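Local coordinates for protein ZmpA Glycopeptidase (Clostridium perfringens, PDB 6XSX) that probably cleaves the peptide backbone of glycosylated proteins, this chain being the catalytic M60 peptidase module of a larger, multidomain metalloprotease, at residues V188-Y194 with Q267-L271; D82-N86 with M243-L247; D155-M159 with K204-E208; T209-S213 with A270-D274. One frame throughout, in Å; residues are numbered along the deposited sequence.

Interaction 1. Residues V188-Y194 with Q267-L271; sequences VNVTATY and QGGAL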
loop_
_atom_site.group_PDB
_atom_site.type_symbol
_atom_site.label_atom_id
_atom_site.label_comp_id
_atom_site.label_asym_id
_atom_site.label_seq_id
_atom_site.Cartn_x
_atom_site.Cartn_y
_atom_site.Cartn_z
ATOM N N VAL A 188 -10.900 -6.229 9.446
ATOM C CA VAL A 188 -11.775 -5.427 8.606
ATOM C C VAL A 188 -13.046 -5.142 9.409
ATOM O O VAL A 188 -13.774 -6.064 9.776
ATOM C CB VAL A 188 -12.090 -6.139 7.271
ATOM C CG1 VAL A 188 -13.175 -5.421 6.479
ATOM C CG2 VAL A 188 -10.845 -6.330 6.411
ATOM N N ASN A 189 -13.297 -3.850 9.653
ATOM C CA ASN A 189 -14.378 -3.362 10.495
ATOM C C ASN A 189 -15.340 -2.550 9.632
ATOM O O ASN A 189 -14.948 -1.508 9.101
ATOM C CB ASN A 189 -13.806 -2.511 11.635
ATOM C CG ASN A 189 -14.851 -1.725 12.401
ATOM O OD1 ASN A 189 -15.090 -0.549 12.111
ATOM N ND2 ASN A 189 -15.468 -2.366 13.381
ATOM N N VAL A 190 -16.592 -3.030 9.524
ATOM C CA VAL A 190 -17.653 -2.407 8.740
ATOM C C VAL A 190 -18.955 -2.493 9.539
ATOM O O VAL A 190 -18.949 -2.974 10.672
ATOM C CB VAL A 190 -17.837 -3.105 7.375
ATOM C CG1 VAL A 190 -16.671 -2.877 6.422
ATOM C CG2 VAL A 190 -18.133 -4.594 7.535
ATOM N N THR A 191 -20.074 -2.039 8.948
ATOM C CA THR A 191 -21.375 -2.200 9.592
ATOM C C THR A 191 -21.929 -3.592 9.298
ATOM O O THR A 191 -21.639 -4.177 8.253
ATOM C CB THR A 191 -22.424 -1.173 9.129
ATOM O OG1 THR A 191 -22.767 -1.375 7.755
ATOM C CG2 THR A 191 -22.032 0.268 9.371
ATOM N N ALA A 192 -22.775 -4.086 10.212
ATOM C CA ALA A 192 -23.428 -5.382 10.065
ATOM C C ALA A 192 -24.437 -5.351 8.912
ATOM O O ALA A 192 -24.543 -6.313 8.153
ATOM C CB ALA A 192 -24.083 -5.788 11.363
ATOM N N THR A 193 -25.170 -4.239 8.800
ATOM C CA THR A 193 -26.234 -4.093 7.819
ATOM C C THR A 193 -25.654 -4.134 6.406
ATOM O O THR A 193 -26.204 -4.802 5.523
ATOM C CB THR A 193 -27.082 -2.840 8.079
ATOM O OG1 THR A 193 -26.181 -1.737 8.089
ATOM C CG2 THR A 193 -27.826 -2.883 9.399
ATOM N N TYR A 194 -24.529 -3.438 6.208
ATOM C CA TYR A 194 -23.866 -3.440 4.913
ATOM C C TYR A 194 -23.248 -4.810 4.631
ATOM O O TYR A 194 -23.414 -5.353 3.539
ATOM C CB TYR A 194 -22.834 -2.311 4.825
ATOM C CG TYR A 194 -22.237 -2.161 3.450
ATOM C CD1 TYR A 194 -21.344 -3.101 2.956
ATOM C CD2 TYR A 194 -22.580 -1.094 2.637
ATOM C CE1 TYR A 194 -20.804 -2.982 1.688
ATOM C CE2 TYR A 194 -22.040 -0.957 1.368
ATOM C CZ TYR A 194 -21.148 -1.905 0.895
ATOM O OH TYR A 194 -20.614 -1.789 -0.359
ATOM N N GLN A 267 -17.338 0.340 1.897
ATOM C CA GLN A 267 -17.417 -0.849 2.740
ATOM C C GLN A 267 -17.262 -2.108 1.891
ATOM O O GLN A 267 -16.591 -3.046 2.313
ATOM C CB GLN A 267 -18.697 -0.886 3.582
ATOM C CG GLN A 267 -18.710 0.128 4.723
ATOM C CD GLN A 267 -20.046 0.143 5.428
ATOM O OE1 GLN A 267 -20.284 -0.624 6.367
ATOM N NE2 GLN A 267 -20.931 1.021 4.975
ATOM N N GLY A 268 -17.881 -2.111 0.698
ATOM C CA GLY A 268 -17.760 -3.227 -0.230
ATOM C C GLY A 268 -16.330 -3.444 -0.725
ATOM O O GLY A 268 -15.879 -4.586 -0.843
ATOM N N GLY A 269 -15.620 -2.342 -1.010
ATOM C CA GLY A 269 -14.198 -2.407 -1.323
ATOM C C GLY A 269 -13.409 -3.109 -0.213
ATOM O O GLY A 269 -12.528 -3.932 -0.483
ATOM N N ALA A 270 -13.754 -2.780 1.039
ATOM C CA ALA A 270 -13.090 -3.326 2.211
ATOM C C ALA A 270 -13.333 -4.835 2.305
ATOM O O ALA A 270 -12.389 -5.601 2.508
ATOM C CB ALA A 270 -13.555 -2.606 3.461
ATOM N N LEU A 271 -14.600 -5.243 2.169
ATOM C CA LEU A 271 -14.999 -6.634 2.312
ATOM C C LEU A 271 -14.470 -7.460 1.143
ATOM O O LEU A 271 -14.115 -8.627 1.315
ATOM C CB LEU A 271 -16.526 -6.712 2.417
ATOM C CG LEU A 271 -17.111 -6.200 3.737
ATOM C CD1 LEU A 271 -18.629 -6.126 3.684
ATOM C CD2 LEU A 271 -16.668 -7.073 4.908
HETATM O O HOH W 1 -23.452 1.530 6.154
#
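Thr-191 and Gln-267 show how a single side-chain amide can fasten the end of a strand to the start of a helix. Among the polar contacts, Gln-267 OE1 is gripped twice by one residue. Thr-191 N donates to it at 3.0 Å, nearly straight (168° at the hydrogen) and almost in line with the amide C=O. Thr-191 OG1 donates at 2.9 Å to the same OE1 from within the carbonyl plane, on a lone pair. The hydroxyl also caps helix 192-202, accepting from Tyr-194 N over 3.1 Å to OG1; its position between the backbone N and carbonyl carbon (chi1 67°) turns it to both tasks. Gln-267 NE2 donates to a water that reaches Thr-191 OG1 only weakly, and also to Lys-264 O.

The aromatic part belongs to the Tyr-194 ring, which Gln-267 crosses on one face. Gln-267 CB sits over the centre of the ring, 3.5 Å from the centroid, a CH-pi contact, and beyond it the amide stacks near CG and CD2, the two planes 30° apart.

Apolar contacts complete the seam. Val-190 CG2 meets Leu-271 CD2 at 3.9 Å, and Val-188 CG1 meets Ala-270 CB at 4.1 Å. Leu-271 CD1 comes up to the edge of the tyrosine ring, while Val-190 CG1 touches the CB and CG of Gln-267.

Chemically, the bonds at its oxygen and nitrogen fix which way round the buried amide sits, and the tyrosine ring backs one face of it, where strand 186-190 gives way to helix 192-202.

Interaction 2. Residues D82-N86 with M243-L247; sequences DSQHN and MLKWL. With EDO (1,2-ethanediol), chain D.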
loop_
_atom_site.group_PDB
_atom_site.type_symbol
_atom_site.label_atom_id
_atom_site.label_comp_id
_atom_site.label_asym_id
_atom_site.label_seq_id
_atom_site.Cartn_x
_atom_site.Cartn_y
_atom_site.Cartn_z
ATOM N N ASP A 82 -17.615 4.206 13.489
ATOM C CA ASP A 82 -17.848 5.234 12.482
ATOM C C ASP A 82 -17.517 6.640 12.984
ATOM O O ASP A 82 -18.286 7.581 12.759
ATOM C CB ASP A 82 -19.286 5.186 11.960
ATOM C CG ASP A 82 -19.426 5.636 10.515
ATOM O OD1 ASP A 82 -18.444 6.176 9.962
ATOM O OD2 ASP A 82 -20.525 5.441 9.959
ATOM N N SER A 83 -16.352 6.778 13.629
ATOM C CA SER A 83 -15.807 8.077 13.978
ATOM C C SER A 83 -15.042 8.633 12.778
ATOM O O SER A 83 -14.659 7.880 11.885
ATOM C CB SER A 83 -14.914 7.947 15.190
ATOM O OG SER A 83 -14.202 9.146 15.428
ATOM N N GLN A 84 -14.809 9.951 12.762
ATOM C CA GLN A 84 -13.895 10.530 11.789
ATOM C C GLN A 84 -12.471 10.100 12.145
ATOM O O GLN A 84 -11.586 10.118 11.293
ATOM C CB GLN A 84 -14.025 12.056 11.730
ATOM C CG GLN A 84 -13.356 12.741 12.911
ATOM C CD GLN A 84 -13.583 14.231 12.960
ATOM O OE1 GLN A 84 -14.315 14.725 13.812
ATOM N NE2 GLN A 84 -12.955 14.960 12.047
ATOM N N HIS A 85 -12.282 9.707 13.415
ATOM C CA HIS A 85 -11.024 9.181 13.925
ATOM C C HIS A 85 -11.136 7.662 14.071
ATOM O O HIS A 85 -12.022 7.044 13.484
ATOM C CB HIS A 85 -10.653 9.881 15.242
ATOM C CG HIS A 85 -10.620 11.373 15.137
ATOM N ND1 HIS A 85 -9.776 12.043 14.258
ATOM C CD2 HIS A 85 -11.310 12.331 15.796
ATOM C CE1 HIS A 85 -9.958 13.344 14.375
ATOM N NE2 HIS A 85 -10.888 13.549 15.314
ATOM N N ASN A 86 -10.240 7.069 14.867
ATOM C CA ASN A 86 -10.198 5.624 15.043
ATOM C C ASN A 86 -11.282 5.153 16.017
ATOM O O ASN A 86 -11.723 4.002 15.935
ATOM C CB ASN A 86 -8.795 5.152 15.435
ATOM C CG ASN A 86 -7.736 5.512 14.412
ATOM O OD1 ASN A 86 -7.934 5.323 13.212
ATOM N ND2 ASN A 86 -6.611 6.036 14.873
ATOM N N MET A 243 -10.887 0.209 8.768
ATOM C CA MET A 243 -12.144 0.433 9.465
ATOM C C MET A 243 -12.936 1.552 8.792
ATOM O O MET A 243 -12.371 2.436 8.145
ATOM C CB MET A 243 -11.910 0.788 10.940
ATOM C CG MET A 243 -11.130 2.070 11.132
ATOM S SD MET A 243 -11.267 2.772 12.800
ATOM C CE MET A 243 -10.072 1.781 13.692
ATOM N N LEU A 244 -14.261 1.470 8.945
ATOM C CA LEU A 244 -15.178 2.497 8.504
ATOM C C LEU A 244 -14.891 3.763 9.303
ATOM O O LEU A 244 -14.765 3.711 10.527
ATOM C CB LEU A 244 -16.595 1.982 8.775
ATOM C CG LEU A 244 -17.737 2.961 8.516
ATOM C CD1 LEU A 244 -17.752 3.391 7.053
ATOM C CD2 LEU A 244 -19.069 2.332 8.907
ATOM N N LYS A 245 -14.785 4.889 8.593
ATOM C CA LYS A 245 -14.617 6.180 9.237
ATOM C C LYS A 245 -15.516 7.196 8.543
ATOM O O LYS A 245 -15.893 7.023 7.386
ATOM C CB LYS A 245 -13.164 6.644 9.128
ATOM C CG LYS A 245 -12.147 5.895 9.970
ATOM C CD LYS A 245 -10.825 6.639 10.016
ATOM C CE LYS A 245 -9.710 5.817 10.620
ATOM N NZ LYS A 245 -8.486 6.634 10.759
ATOM N N TRP A 246 -15.828 8.276 9.260
ATOM C CA TRP A 246 -16.629 9.342 8.688
ATOM C C TRP A 246 -15.683 10.329 8.010
ATOM O O TRP A 246 -15.065 11.149 8.680
ATOM C CB TRP A 246 -17.470 9.994 9.796
ATOM C CG TRP A 246 -18.274 11.185 9.373
ATOM C CD1 TRP A 246 -18.952 11.347 8.199
ATOM C CD2 TRP A 246 -18.532 12.370 10.151
ATOM N NE1 TRP A 246 -19.587 12.560 8.181
ATOM C CE2 TRP A 246 -19.359 13.204 9.370
ATOM C CE3 TRP A 246 -18.146 12.810 11.425
ATOM C CZ2 TRP A 246 -19.785 14.456 9.819
ATOM C CZ3 TRP A 246 -18.574 14.043 11.873
ATOM C CH2 TRP A 246 -19.384 14.857 11.076
ATOM N N LEU A 247 -15.551 10.228 6.682
ATOM C CA LEU A 247 -14.491 10.962 6.008
ATOM C C LEU A 247 -15.069 11.991 5.040
ATOM O O LEU A 247 -14.335 12.528 4.212
ATOM C CB LEU A 247 -13.580 9.968 5.279
ATOM C CG LEU A 247 -12.912 8.920 6.166
ATOM C CD1 LEU A 247 -11.971 8.038 5.352
ATOM C CD2 LEU A 247 -12.160 9.592 7.306
HETATM C C1 EDO D . -4.140 4.338 17.250
HETATM O O1 EDO D . -3.431 5.219 18.088
HETATM C C2 EDO D . -5.519 4.241 17.751
HETATM O O2 EDO D . -6.090 5.523 17.953
HETATM O O HOH W 2 -15.780 2.119 12.474
HETATM O O HOH W 3 -14.106 5.028 13.068
HETATM O O HOH W 4 -9.015 9.211 11.055
#
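Lys-245 and Asn-86 are brought together by similar first torsions: each CG lies beside its own backbone N (chi1 -71° and -59°), and the lysine then runs extended along the 82-86 loop. Its NZ donates to Asn-86 OD1 at 2.8 Å, tilted 35° from the carbonyl plane, and to a water 2.6 Å from NZ that bridges to Gln-84 O; a weak bond to Asn-254 adds a third partner. On the way, Lys-245 CD passes 3.7 Å from His-85 O. Met-243, bent at its last torsion, brings SD to 3.4 Å from Asn-86 O.

The backbones meet at Ser-83 O, which accepts from Trp-246 N at 2.9 Å and has Lys-245 CA 3.1 Å away in a CA-H...O contact. Ser-83 OG in turn accepts His-85 N at 2.8 Å, an ST turn that shapes the loop. One water near Leu-244 O accepts from Asp-82 N and another from Ser-83 N. The Asp-82 carboxylate lies against the leucine's branches, but its main polar partner is Arg-111, in a salt bridge.

The 82-86 loop joins strands 75-80 and 88-91, the hairpin at one edge of the mixed sheet, and reaches across to the chain leaving strand 240-244, which is flanked by strands 186-190 and 259-262; Ile-259 of the latter touches Met-243, Lys-245 and Asn-86.

Interaction 3. Residues D155-M159 with K204-E208; sequences DEEVM and KLPSE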
loop_
_atom_site.group_PDB
_atom_site.type_symbol
_atom_site.label_atom_id
_atom_site.label_comp_id
_atom_site.label_asym_id
_atom_site.label_seq_id
_atom_site.Cartn_x
_atom_site.Cartn_y
_atom_site.Cartn_z
ATOM N N ASP A 155 -18.460 -20.077 7.741
ATOM C CA ASP A 155 -19.229 -19.076 7.018
ATOM C C ASP A 155 -20.726 -19.178 7.305
ATOM O O ASP A 155 -21.384 -18.144 7.450
ATOM C CB ASP A 155 -18.957 -19.148 5.516
ATOM C CG ASP A 155 -17.593 -18.594 5.172
ATOM O OD1 ASP A 155 -17.283 -17.477 5.635
ATOM O OD2 ASP A 155 -16.853 -19.294 4.473
ATOM N N GLU A 156 -21.254 -20.414 7.339
ATOM C CA GLU A 156 -22.679 -20.630 7.538
ATOM C C GLU A 156 -23.127 -20.029 8.869
ATOM O O GLU A 156 -24.098 -19.282 8.912
ATOM C CB GLU A 156 -23.054 -22.114 7.436
ATOM C CG GLU A 156 -24.504 -22.379 7.821
ATOM C CD GLU A 156 -24.978 -23.817 7.689
ATOM O OE1 GLU A 156 -24.126 -24.699 7.453
ATOM O OE2 GLU A 156 -26.197 -24.046 7.825
ATOM N N GLU A 157 -22.416 -20.355 9.948
ATOM C CA GLU A 157 -22.773 -19.838 11.259
ATOM C C GLU A 157 -22.718 -18.310 11.288
ATOM O O GLU A 157 -23.598 -17.663 11.862
ATOM C CB GLU A 157 -21.810 -20.354 12.323
ATOM C CG GLU A 157 -22.258 -21.634 12.980
ATOM C CD GLU A 157 -21.360 -22.014 14.141
ATOM O OE1 GLU A 157 -21.016 -21.107 14.945
ATOM O OE2 GLU A 157 -21.002 -23.212 14.231
ATOM N N VAL A 158 -21.661 -17.735 10.713
ATOM C CA VAL A 158 -21.428 -16.311 10.926
ATOM C C VAL A 158 -22.483 -15.526 10.148
ATOM O O VAL A 158 -22.983 -14.504 10.623
ATOM C CB VAL A 158 -19.982 -15.892 10.590
ATOM C CG1 VAL A 158 -19.823 -14.382 10.528
ATOM C CG2 VAL A 158 -18.990 -16.477 11.582
ATOM N N MET A 159 -22.854 -16.054 8.976
ATOM C CA MET A 159 -23.939 -15.486 8.188
ATOM C C MET A 159 -25.258 -15.541 8.964
ATOM O O MET A 159 -26.042 -14.592 8.905
ATOM C CB MET A 159 -24.068 -16.152 6.813
ATOM C CG MET A 159 -22.876 -15.862 5.904
ATOM S SD MET A 159 -22.645 -14.097 5.492
ATOM C CE MET A 159 -21.822 -13.507 6.970
ATOM N N LYS A 204 -20.769 -14.014 -1.711
ATOM C CA LYS A 204 -19.440 -14.136 -1.140
ATOM C C LYS A 204 -19.569 -14.388 0.355
ATOM O O LYS A 204 -20.631 -14.162 0.923
ATOM C CB LYS A 204 -18.626 -12.872 -1.424
ATOM C CG LYS A 204 -18.111 -12.767 -2.851
ATOM C CD LYS A 204 -17.355 -11.491 -3.111
ATOM C CE LYS A 204 -16.859 -11.397 -4.538
ATOM N NZ LYS A 204 -16.112 -12.620 -4.918
ATOM N N LEU A 205 -18.479 -14.863 0.965
ATOM C CA LEU A 205 -18.484 -15.246 2.366
ATOM C C LEU A 205 -17.313 -14.582 3.092
ATOM O O LEU A 205 -16.283 -14.268 2.487
ATOM C CB LEU A 205 -18.442 -16.779 2.466
ATOM C CG LEU A 205 -19.624 -17.524 1.829
ATOM C CD1 LEU A 205 -19.253 -18.959 1.489
ATOM C CD2 LEU A 205 -20.864 -17.500 2.721
ATOM N N PRO A 206 -17.446 -14.312 4.413
ATOM C CA PRO A 206 -16.381 -13.662 5.178
ATOM C C PRO A 206 -15.048 -14.404 5.179
ATOM O O PRO A 206 -14.000 -13.775 5.308
ATOM C CB PRO A 206 -16.919 -13.554 6.615
ATOM C CG PRO A 206 -18.159 -14.429 6.656
ATOM C CD PRO A 206 -18.643 -14.574 5.224
ATOM N N SER A 207 -15.078 -15.738 5.057
ATOM C CA SER A 207 -13.838 -16.501 5.048
ATOM C C SER A 207 -12.906 -15.997 3.945
ATOM O O SER A 207 -11.683 -16.018 4.102
ATOM C CB SER A 207 -14.087 -17.978 4.918
ATOM O OG SER A 207 -14.728 -18.248 3.680
ATOM N N GLU A 208 -13.503 -15.519 2.844
ATOM C CA GLU A 208 -12.758 -15.010 1.702
ATOM C C GLU A 208 -12.200 -13.612 1.991
ATOM O O GLU A 208 -11.101 -13.265 1.546
ATOM C CB GLU A 208 -13.653 -14.990 0.467
ATOM C CG GLU A 208 -12.947 -14.457 -0.764
ATOM C CD GLU A 208 -13.805 -14.447 -2.019
ATOM O OE1 GLU A 208 -15.002 -14.082 -1.923
ATOM O OE2 GLU A 208 -13.273 -14.805 -3.091
#
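Ser-207 N donates to Asp-155 OD1 at 2.9 Å, on the syn lone pair that faces the carboxylate's other oxygen. That other oxygen, OD2, takes the Ser-207 hydroxyl, modelled only 2.5 Å from OG, a doubtful length too short to be read closely. As modelled, then, one serine meets both oxygens of one carboxylate, through its backbone N and its hydroxyl. Both residues lie in the first turns of their helices, a setting that would probably favour a negative charge on the aspartate.

Apolar atoms pack beside the pair. Leu-205 CB lies 3.4 Å from Asp-155 CG, and Pro-206 slides past the carboxylate with CD 3.2 Å from OD1. Met-159, bent at its second and third torsions, reaches the ring of Pro-206 with its terminal methyl, CE 3.8 Å from Pro-206 CD, while its CG touches Leu-205 CD2. Val-158 CG1 reaches Pro-206 CG at 4.2 Å.

The contact thereby joins the beginnings of helices 155-171 and 206-224. Tyr-148 of strand 143-149 packs against Asp-155, Val-158, Pro-206 and Ser-207, Phe-179 of strand 179-182 touches Val-158 and Pro-206, and Tyr-199 of helix 192-202 lies against Met-159 and Pro-206.

Interaction 4. Residues T209-S213 with A270-D274; sequences TANKS and ALGVD. With EDO (1,2-ethanediol), chain H.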
loop_
_atom_site.group_PDB
_atom_site.type_symbol
_atom_site.label_atom_id
_atom_site.label_comp_id
_atom_site.label_asym_id
_atom_site.label_seq_id
_atom_site.Cartn_x
_atom_site.Cartn_y
_atom_site.Cartn_z
ATOM N N THR A 209 -12.971 -12.810 2.731
ATOM C CA THR A 209 -12.500 -11.503 3.161
ATOM C C THR A 209 -11.203 -11.670 3.944
ATOM O O THR A 209 -10.260 -10.913 3.750
ATOM C CB THR A 209 -13.529 -10.767 4.035
ATOM O OG1 THR A 209 -14.671 -10.539 3.213
ATOM C CG2 THR A 209 -13.001 -9.441 4.543
ATOM N N ALA A 210 -11.171 -12.685 4.814
ATOM C CA ALA A 210 -10.055 -12.891 5.721
ATOM C C ALA A 210 -8.845 -13.393 4.943
ATOM O O ALA A 210 -7.720 -12.931 5.160
ATOM C CB ALA A 210 -10.441 -13.871 6.806
ATOM N N ASN A 211 -9.084 -14.356 4.046
ATOM C CA ASN A 211 -7.986 -14.992 3.332
ATOM C C ASN A 211 -7.298 -13.981 2.419
ATOM O O ASN A 211 -6.070 -13.962 2.307
ATOM C CB ASN A 211 -8.441 -16.256 2.594
ATOM C CG ASN A 211 -8.535 -17.461 3.510
ATOM O OD1 ASN A 211 -7.884 -17.518 4.551
ATOM N ND2 ASN A 211 -9.338 -18.439 3.128
ATOM N N LYS A 212 -8.106 -13.120 1.798
ATOM C CA LYS A 212 -7.594 -12.151 0.847
ATOM C C LYS A 212 -6.812 -11.068 1.587
ATOM O O LYS A 212 -5.784 -10.602 1.092
ATOM C CB LYS A 212 -8.730 -11.610 -0.028
ATOM C CG LYS A 212 -9.225 -12.593 -1.081
ATOM C CD LYS A 212 -10.158 -11.968 -2.094
ATOM C CE LYS A 212 -10.423 -12.881 -3.273
ATOM N NZ LYS A 212 -11.239 -12.199 -4.304
ATOM N N SER A 213 -7.306 -10.682 2.772
ATOM C CA SER A 213 -6.629 -9.688 3.592
ATOM C C SER A 213 -5.216 -10.162 3.915
ATOM O O SER A 213 -4.271 -9.387 3.849
ATOM C CB SER A 213 -7.403 -9.393 4.858
ATOM O OG SER A 213 -8.690 -8.862 4.566
ATOM N N ALA A 270 -13.754 -2.780 1.039
ATOM C CA ALA A 270 -13.090 -3.326 2.211
ATOM C C ALA A 270 -13.333 -4.835 2.305
ATOM O O ALA A 270 -12.389 -5.601 2.508
ATOM C CB ALA A 270 -13.555 -2.606 3.461
ATOM N N LEU A 271 -14.600 -5.243 2.169
ATOM C CA LEU A 271 -14.999 -6.634 2.312
ATOM C C LEU A 271 -14.470 -7.460 1.143
ATOM O O LEU A 271 -14.115 -8.627 1.315
ATOM C CB LEU A 271 -16.526 -6.712 2.417
ATOM C CG LEU A 271 -17.111 -6.200 3.737
ATOM C CD1 LEU A 271 -18.629 -6.126 3.684
ATOM C CD2 LEU A 271 -16.668 -7.073 4.908
ATOM N N GLY A 272 -14.422 -6.839 -0.036
ATOM C CA GLY A 272 -13.865 -7.453 -1.232
ATOM C C GLY A 272 -12.338 -7.447 -1.249
ATOM O O GLY A 272 -11.733 -8.113 -2.081
ATOM N N VAL A 273 -11.718 -6.721 -0.309
ATOM C CA VAL A 273 -10.266 -6.600 -0.251
ATOM C C VAL A 273 -9.745 -6.010 -1.564
ATOM O O VAL A 273 -8.834 -6.543 -2.201
ATOM C CB VAL A 273 -9.591 -7.933 0.128
ATOM C CG1 VAL A 273 -8.126 -7.733 0.472
ATOM C CG2 VAL A 273 -10.299 -8.603 1.301
ATOM N N ASP A 274 -10.330 -4.866 -1.938
ATOM C CA ASP A 274 -9.908 -4.044 -3.060
ATOM C C ASP A 274 -8.416 -3.750 -2.941
ATOM O O ASP A 274 -7.970 -3.312 -1.887
ATOM C CB ASP A 274 -10.714 -2.741 -3.041
ATOM C CG ASP A 274 -10.471 -1.816 -4.224
ATOM O OD1 ASP A 274 -9.352 -1.269 -4.330
ATOM O OD2 ASP A 274 -11.408 -1.632 -5.016
HETATM C C1 EDO H . -6.900 -3.662 1.078
HETATM O O1 EDO H . -8.307 -3.836 0.870
HETATM C C2 EDO H . -6.413 -3.483 2.482
HETATM O O2 EDO H . -7.046 -2.444 3.234
#
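Val-273 packs on the helical turn of Thr-209 to Ser-213 from the end of a Schellman motif, the close of helix 267-272. Its positive phi (59°) turns the chain out of the helix, with a weak bond from Val-273 N to Ala-270 O and a probable one from Asp-274 N to Gly-269 O leading back into the last turn.

The tight part is built round this valine and Thr-209. Val-273 CG2, set beside its own backbone N, settles 3.4 Å from Thr-209 O and also touches Lys-212 CB and Ser-213 OG, while CG1 leans on the backbone of Lys-212. Next to it, Thr-209 OG1 donates to Leu-271 O at 2.8 Å, tilted 15° from the carbonyl plane. The same hydroxyl is hydrogen-bonded to Tyr-199 OH of helix 192-202, and so ties three helices at one oxygen. Strand 186-190 lies close by, with Val-188 touching Ser-213.

The other side is looser. Lys-212 starts toward the valine, but beyond CB its extended chain leads away into an exposed position, CD coming no closer than 4.2 Å to Gly-272 O; NZ has a long, weak ion pair with Glu-208. Past the turn, Asp-274 O accepts from a bound 1,2-ethanediol, probably left by the crystallisation liquor, which also bonds to Ser-242 OG.

Within the tight side, Thr-209 O itself is doubly held: Ser-213 OG at 2.7 Å and Ser-213 N at 3.1 Å reach it from opposite faces of its carbonyl plane.

Overall arrangement
Followed from the N terminus, the chain first turns through the edge hairpin at 82-86, and interaction 2 closes a long loop when 243-247 returns to it. Interaction 3 lies wholly within that loop, joining the starts of helices 155-171 and 206-224. Interactions 1 and 4 open inside it but close beyond it, both on helix 267-272, where they share Ala-270 and Leu-271; each crosses interaction 2, and interaction 1 also crosses interaction 3. Interactions 3 and 4 follow in series along helix 206-224. Interaction 1 touches interaction 2 through neighbouring strands 186-190 and 240-244, so the set binds the mixed sheet of the peptidase module to its helices.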